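Local coordinates for telethonin (Homo sapiens, PDB 1YA5), which caps the N-terminal ends of two titin molecules, mediating their antiparallel assembly at the sarcomeric Z-disk of muscle, at residues K26-S31 with Q58-R63; R33-S38 with H52-S57. The protein carries 4 engineered substitutions. All coordinates share one frame; numbering follows the deposited sequence.

Contact 1: residues K26-S31 with Q58-R63; sequences KDLTLS and QVLVQR
Strands 26-31 and 58-62 pair antiparallel, their N-to-C directions 170° apart, with Arg63 just beyond the second. Thr29 and Val61 form a hydrogen-bonded pair: Thr29 N gives its hydrogen to Val61 O (2.6 Å), nearly along the C=O axis, and Val61 N returns an almost straight bond to Thr29 O (2.9 Å). Ser31 and Val59 repeat the pattern, with Ser31 N to Val59 O at 3.0 Å. At the other end Arg63 N reaches Asp27 O (2.8 Å), and the Arg63 side chain, bent at chi3 (79°), folds back so that NH1 hydrogen-bonds to Lys26 O (2.9 Å) from above the carbonyl plane.

On one face Leu60 takes methyls of both Leu28 and Leu30; CD1 of Leu28 lies 3.6 Å from CD2 of Leu60. On the other, Thr29 lies alongside Val61, its CG2 turned to the valine and also bordering the edge of the Arg63 guanidinium. With OG1 anti to the backbone N (chi1 -167°), the threonine hydroxyl instead bonds to Glu5.

One neighbouring protein chain packs on Leu28, Leu60 and Gln62, another on Val59 and Val61, consistent with telethonin bridging two titin molecules. Asp27 and Leu28 both face Leu6 in a classic beta bulge. Strand 19-33 thus lies between strands 4-14 and 49-62, and the latter pairs onward with strand 68-73.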
loop_
_atom_site.group_PDB
_atom_site.type_symbol
_atom_site.label_atom_id
_atom_site.label_comp_id
_atom_site.label_asym_id
_atom_site.label_seq_id
_atom_site.Cartn_x
_atom_site.Cartn_y
_atom_site.Cartn_z
ATOM N N LYS C 26 7.152 -7.042 10.471
ATOM C CA LYS C 26 5.996 -6.397 9.875
ATOM C C LYS C 26 6.362 -6.103 8.445
ATOM O O LYS C 26 7.168 -5.218 8.200
ATOM C CB LYS C 26 5.692 -5.100 10.607
ATOM C CG LYS C 26 5.181 -5.311 12.014
ATOM C CD LYS C 26 4.981 -3.975 12.733
ATOM C CE LYS C 26 3.866 -4.049 13.780
ATOM N NZ LYS C 26 4.370 -4.602 15.060
ATOM N N ASP C 27 5.807 -6.849 7.498
ATOM C CA ASP C 27 6.297 -6.778 6.113
ATOM C C ASP C 27 5.465 -5.834 5.271
ATOM O O ASP C 27 5.985 -4.876 4.695
ATOM C CB ASP C 27 6.300 -8.171 5.484
ATOM C CG ASP C 27 6.642 -8.157 3.998
ATOM O OD1 ASP C 27 6.488 -7.104 3.337
ATOM O OD2 ASP C 27 7.055 -9.205 3.473
ATOM N N LEU C 28 4.178 -6.128 5.200
ATOM C CA LEU C 28 3.248 -5.375 4.382
ATOM C C LEU C 28 2.168 -4.868 5.289
ATOM O O LEU C 28 1.699 -5.587 6.171
ATOM C CB LEU C 28 2.612 -6.286 3.342
ATOM C CG LEU C 28 2.077 -5.709 2.034
ATOM C CD1 LEU C 28 2.849 -4.479 1.686
ATOM C CD2 LEU C 28 2.239 -6.718 0.920
ATOM N N THR C 29 1.769 -3.625 5.073
ATOM C CA THR C 29 0.647 -3.069 5.793
ATOM C C THR C 29 -0.347 -2.465 4.794
ATOM O O THR C 29 0.050 -1.724 3.917
ATOM C CB THR C 29 1.136 -2.006 6.735
ATOM O OG1 THR C 29 0.090 -1.677 7.660
ATOM C CG2 THR C 29 1.491 -0.773 5.935
ATOM N N LEU C 30 -1.631 -2.807 4.935
ATOM C CA LEU C 30 -2.684 -2.354 4.017
ATOM C C LEU C 30 -3.759 -1.620 4.766
ATOM O O LEU C 30 -4.357 -2.167 5.696
ATOM C CB LEU C 30 -3.344 -3.547 3.335
ATOM C CG LEU C 30 -4.159 -3.223 2.080
ATOM C CD1 LEU C 30 -3.242 -3.085 0.817
ATOM C CD2 LEU C 30 -5.213 -4.290 1.862
ATOM N N SER C 31 -4.038 -0.389 4.369
ATOM C CA SER C 31 -5.144 0.310 5.009
ATOM C C SER C 31 -6.168 0.888 4.056
ATOM O O SER C 31 -5.909 1.058 2.850
ATOM C CB SER C 31 -4.671 1.386 5.996
ATOM O OG SER C 31 -3.399 1.889 5.646
ATOM N N GLN C 58 -7.209 2.195 -0.978
ATOM C CA GLN C 58 -6.449 1.319 -0.100
ATOM C C GLN C 58 -4.973 1.598 -0.346
ATOM O O GLN C 58 -4.488 1.482 -1.472
ATOM C CB GLN C 58 -6.750 -0.154 -0.430
ATOM C CG GLN C 58 -8.210 -0.615 -0.210
ATOM C CD GLN C 58 -8.591 -1.823 -1.085
ATOM O OE1 GLN C 58 -8.810 -2.920 -0.577
ATOM N NE2 GLN C 58 -8.665 -1.614 -2.405
ATOM N N VAL C 59 -4.266 1.972 0.709
ATOM C CA VAL C 59 -2.849 2.211 0.591
ATOM C C VAL C 59 -1.963 1.095 1.109
ATOM O O VAL C 59 -2.287 0.398 2.072
ATOM C CB VAL C 59 -2.404 3.598 1.100
ATOM C CG1 VAL C 59 -3.562 4.362 1.753
ATOM C CG2 VAL C 59 -1.205 3.482 2.006
ATOM N N LEU C 60 -0.843 0.932 0.424
ATOM C CA LEU C 60 0.040 -0.164 0.671
ATOM C C LEU C 60 1.376 0.362 1.093
ATOM O O LEU C 60 1.984 1.191 0.403
ATOM C CB LEU C 60 0.191 -0.994 -0.593
ATOM C CG LEU C 60 0.929 -2.322 -0.452
ATOM C CD1 LEU C 60 0.109 -3.346 -1.158
ATOM C CD2 LEU C 60 2.361 -2.251 -1.037
ATOM N N VAL C 61 1.825 -0.103 2.250
ATOM C CA VAL C 61 3.190 0.135 2.702
ATOM C C VAL C 61 3.814 -1.216 2.963
ATOM O O VAL C 61 3.261 -2.023 3.725
ATOM C CB VAL C 61 3.272 0.985 3.993
ATOM C CG1 VAL C 61 4.753 1.304 4.343
ATOM C CG2 VAL C 61 2.449 2.264 3.853
ATOM N N GLN C 62 4.948 -1.445 2.299
ATOM C CA GLN C 62 5.771 -2.635 2.463
ATOM C C GLN C 62 7.234 -2.265 2.794
ATOM O O GLN C 62 7.804 -1.360 2.201
ATOM C CB GLN C 62 5.732 -3.423 1.167
ATOM C CG GLN C 62 6.881 -4.343 0.972
ATOM C CD GLN C 62 6.516 -5.501 0.109
ATOM O OE1 GLN C 62 6.068 -6.545 0.604
ATOM N NE2 GLN C 62 6.701 -5.339 -1.212
ATOM N N ARG C 63 7.826 -2.979 3.746
ATOM C CA ARG C 63 9.219 -2.747 4.168
ATOM C C ARG C 63 9.999 -4.050 4.230
ATOM O O ARG C 63 9.437 -5.151 4.111
ATOM C CB ARG C 63 9.269 -2.057 5.542
ATOM C CG ARG C 63 8.558 -2.826 6.639
ATOM C CD ARG C 63 8.240 -1.947 7.882
ATOM N NE ARG C 63 7.065 -1.091 7.707
ATOM C CZ ARG C 63 5.852 -1.558 7.423
ATOM N NH1 ARG C 63 5.678 -2.856 7.289
ATOM N NH2 ARG C 63 4.811 -0.749 7.262
#

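Contact 2: residues R33-S38 with H52-S57; sequences RPEEGS and HQQGQS. Engineered in segment 33-38: Ser38 (natural residue Cys). Engineered in segment 52-57: Ser57 (natural residue Cys). With SO4 (sulfate ion), chain H; SO4 (sulfate ion), chain G.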
loop_
_atom_site.group_PDB
_atom_site.type_symbol
_atom_site.label_atom_id
_atom_site.label_comp_id
_atom_site.label_asym_id
_atom_site.label_seq_id
_atom_site.Cartn_x
_atom_site.Cartn_y
_atom_site.Cartn_z
ATOM N N ARG C 33 -8.608 4.164 3.316
ATOM C CA ARG C 33 -8.870 5.575 3.568
ATOM C C ARG C 33 -10.325 5.908 3.289
ATOM O O ARG C 33 -10.884 5.481 2.280
ATOM C CB ARG C 33 -7.970 6.466 2.718
ATOM C CG ARG C 33 -6.527 6.019 2.653
ATOM C CD ARG C 33 -5.796 6.337 3.932
ATOM N NE ARG C 33 -6.068 7.699 4.383
ATOM C CZ ARG C 33 -6.146 8.055 5.658
ATOM N NH1 ARG C 33 -5.977 7.144 6.605
ATOM N NH2 ARG C 33 -6.397 9.311 5.988
ATOM N N PRO C 34 -10.948 6.684 4.183
ATOM C CA PRO C 34 -12.357 7.056 4.027
ATOM C C PRO C 34 -12.642 7.621 2.642
ATOM O O PRO C 34 -11.728 8.044 1.931
ATOM C CB PRO C 34 -12.549 8.156 5.075
ATOM C CG PRO C 34 -11.130 8.555 5.493
ATOM C CD PRO C 34 -10.350 7.291 5.381
ATOM N N GLU C 35 -13.914 7.634 2.276
ATOM C CA GLU C 35 -14.328 8.079 0.959
ATOM C C GLU C 35 -14.121 9.585 0.789
ATOM O O GLU C 35 -13.715 10.043 -0.283
ATOM C CB GLU C 35 -15.796 7.713 0.733
ATOM C CG GLU C 35 -16.180 6.365 1.313
ATOM C CD GLU C 35 -17.497 5.843 0.773
ATOM O OE1 GLU C 35 -18.455 6.655 0.655
ATOM O OE2 GLU C 35 -17.566 4.618 0.480
ATOM N N GLU C 36 -14.409 10.348 1.842
ATOM C CA GLU C 36 -14.120 11.786 1.871
ATOM C C GLU C 36 -12.664 12.015 1.538
ATOM O O GLU C 36 -12.297 13.087 1.088
ATOM C CB GLU C 36 -14.394 12.391 3.248
ATOM C CG GLU C 36 -15.730 12.007 3.860
ATOM C CD GLU C 36 -15.862 10.497 4.071
ATOM O OE1 GLU C 36 -14.817 9.791 4.134
ATOM O OE2 GLU C 36 -17.022 10.022 4.171
ATOM N N GLY C 37 -11.834 11.006 1.770
ATOM C CA GLY C 37 -10.418 11.136 1.511
ATOM C C GLY C 37 -10.123 11.561 0.089
ATOM O O GLY C 37 -9.176 12.296 -0.156
ATOM N N SER C 38 -10.922 11.092 -0.860
ATOM C CA SER C 38 -10.767 11.565 -2.227
ATOM C C SER C 38 -12.089 11.738 -2.967
ATOM O O SER C 38 -12.784 10.779 -3.290
ATOM C CB SER C 38 -9.764 10.728 -3.014
ATOM O OG SER C 38 -10.255 9.426 -3.190
ATOM N N HIS C 52 -21.391 14.933 -7.669
ATOM C CA HIS C 52 -20.517 14.614 -6.553
ATOM C C HIS C 52 -20.042 13.162 -6.558
ATOM O O HIS C 52 -20.805 12.253 -6.842
ATOM C CB HIS C 52 -21.171 14.929 -5.198
ATOM C CG HIS C 52 -20.289 14.566 -4.042
ATOM N ND1 HIS C 52 -20.290 13.309 -3.465
ATOM C CD2 HIS C 52 -19.297 15.258 -3.428
ATOM C CE1 HIS C 52 -19.371 13.262 -2.514
ATOM N NE2 HIS C 52 -18.755 14.433 -2.472
ATOM N N GLN C 53 -18.787 12.942 -6.208
ATOM C CA GLN C 53 -18.335 11.595 -5.950
ATOM C C GLN C 53 -17.348 11.544 -4.806
ATOM O O GLN C 53 -16.619 12.504 -4.564
ATOM C CB GLN C 53 -17.692 11.011 -7.176
ATOM C CG GLN C 53 -16.528 11.788 -7.589
ATOM C CD GLN C 53 -15.892 11.191 -8.791
ATOM O OE1 GLN C 53 -14.741 11.502 -9.121
ATOM N NE2 GLN C 53 -16.628 10.317 -9.467
ATOM N N GLN C 54 -17.357 10.421 -4.093
ATOM C CA GLN C 54 -16.359 10.113 -3.094
ATOM C C GLN C 54 -16.036 8.632 -3.171
ATOM O O GLN C 54 -16.889 7.834 -3.495
ATOM C CB GLN C 54 -16.789 10.568 -1.678
ATOM C CG GLN C 54 -18.202 10.233 -1.233
ATOM C CD GLN C 54 -18.480 10.692 0.196
ATOM O OE1 GLN C 54 -18.142 11.812 0.567
ATOM N NE2 GLN C 54 -19.090 9.824 1.000
ATOM N N GLY C 55 -14.786 8.270 -2.920
ATOM C CA GLY C 55 -14.371 6.870 -3.013
ATOM C C GLY C 55 -13.196 6.488 -2.128
ATOM O O GLY C 55 -12.210 7.226 -2.032
ATOM N N GLN C 56 -13.294 5.325 -1.490
ATOM C CA GLN C 56 -12.180 4.787 -0.734
ATOM C C GLN C 56 -10.982 4.515 -1.607
ATOM O O GLN C 56 -11.100 4.235 -2.813
ATOM C CB GLN C 56 -12.571 3.499 -0.075
ATOM C CG GLN C 56 -13.828 3.624 0.739
ATOM C CD GLN C 56 -13.979 2.491 1.670
ATOM O OE1 GLN C 56 -13.767 1.346 1.291
ATOM N NE2 GLN C 56 -14.311 2.787 2.909
ATOM N N SER C 57 -9.812 4.603 -0.993
ATOM C CA SER C 57 -8.626 4.049 -1.603
ATOM C C SER C 57 -7.850 3.269 -0.550
ATOM O O SER C 57 -7.870 3.613 0.615
ATOM C CB SER C 57 -7.791 5.135 -2.263
ATOM O OG SER C 57 -6.979 5.758 -1.303
HETATM S S SO4 H . -16.431 5.255 4.789
HETATM O O1 SO4 H . -16.935 6.584 4.451
HETATM O O2 SO4 H . -15.007 5.347 5.086
HETATM O O3 SO4 H . -16.647 4.354 3.664
HETATM O O4 SO4 H . -17.141 4.747 5.961
HETATM S S SO4 G . -3.942 10.104 9.056
HETATM O O1 SO4 G . -3.569 10.838 10.268
HETATM O O2 SO4 G . -2.834 10.138 8.096
HETATM O O3 SO4 G . -4.233 8.708 9.388
HETATM O O4 SO4 G . -5.142 10.707 8.466
#
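Backbone hydrogen bonds tie the turn at residues 33-38 to the strand segment 52-57 at two places. Arg33 N points at Ser57 O (2.9 Å), nearly along the C=O axis. Further along, Gly55 N bonds to Ser38 O (3.2 Å), in the carbonyl plane, and has a weak second acceptor in Glu35 O. Ser38 and Ser57, which lend their carbonyls here, are both engineered, replacing natural cysteines. Ser38 N bonds to Glu35 O within the turn, where residues 35-37 have helical backbone angles.

Among the polar side chains, Glu35 and Gln54 cross at about a right angle, carboxylate and amide planes 85° apart. Gln54 NE2 donates a long bond to Glu35 OE1 (3.3 Å), although the place of OE1 is less certain. The same oxygen forms a salt bridge with a basic side chain of one neighbouring protein chain. Aliphatic packing is slight: CG of Glu35 meets CG of Gln56 at 3.7 Å.

Two sulfate ions, probably from the crystallisation liquor, border the turn. One receives a bond from Arg33 NH2 to its O4 (3.1 Å), the guanidinium having swung outward through bends at chi2 and chi3, with Pro34 CD over one face; Arg33 NE salt-bridges to an acidic side chain of the other neighbouring chain. The second lies beside Glu35 and Gln56; Gln56 NE2 gives a weak hydrogen bond to its O2, while O3 is the nearer oxygen.

Residues 52-55 also pair in an antiparallel ladder with a strand of the chain that salt-bridges Glu35, an intermolecular sheet of the kind by which telethonin joins titin.

How the contacts relate
Both contacts use strand 49-62, and contact 2 is nested within the chain loop that contact 1 closes. Their centres lie about 19 Å apart, yet they touch where Val59 CG1 packs on Arg33 CG at 3.5 Å. Contact 1 is largely buried near the middle of the chain, a regular ladder with leucines on one face. Contact 2 lies at the surface, about 17 Å from the chain centre, where strand 19-33 has given way to a turn; there the backbone bonds are sparser and charged and amide side chains predominate. Chains of other proteins reach both, partly through apolar packing in contact 1 and through salt bridges and sheet extension in contact 2.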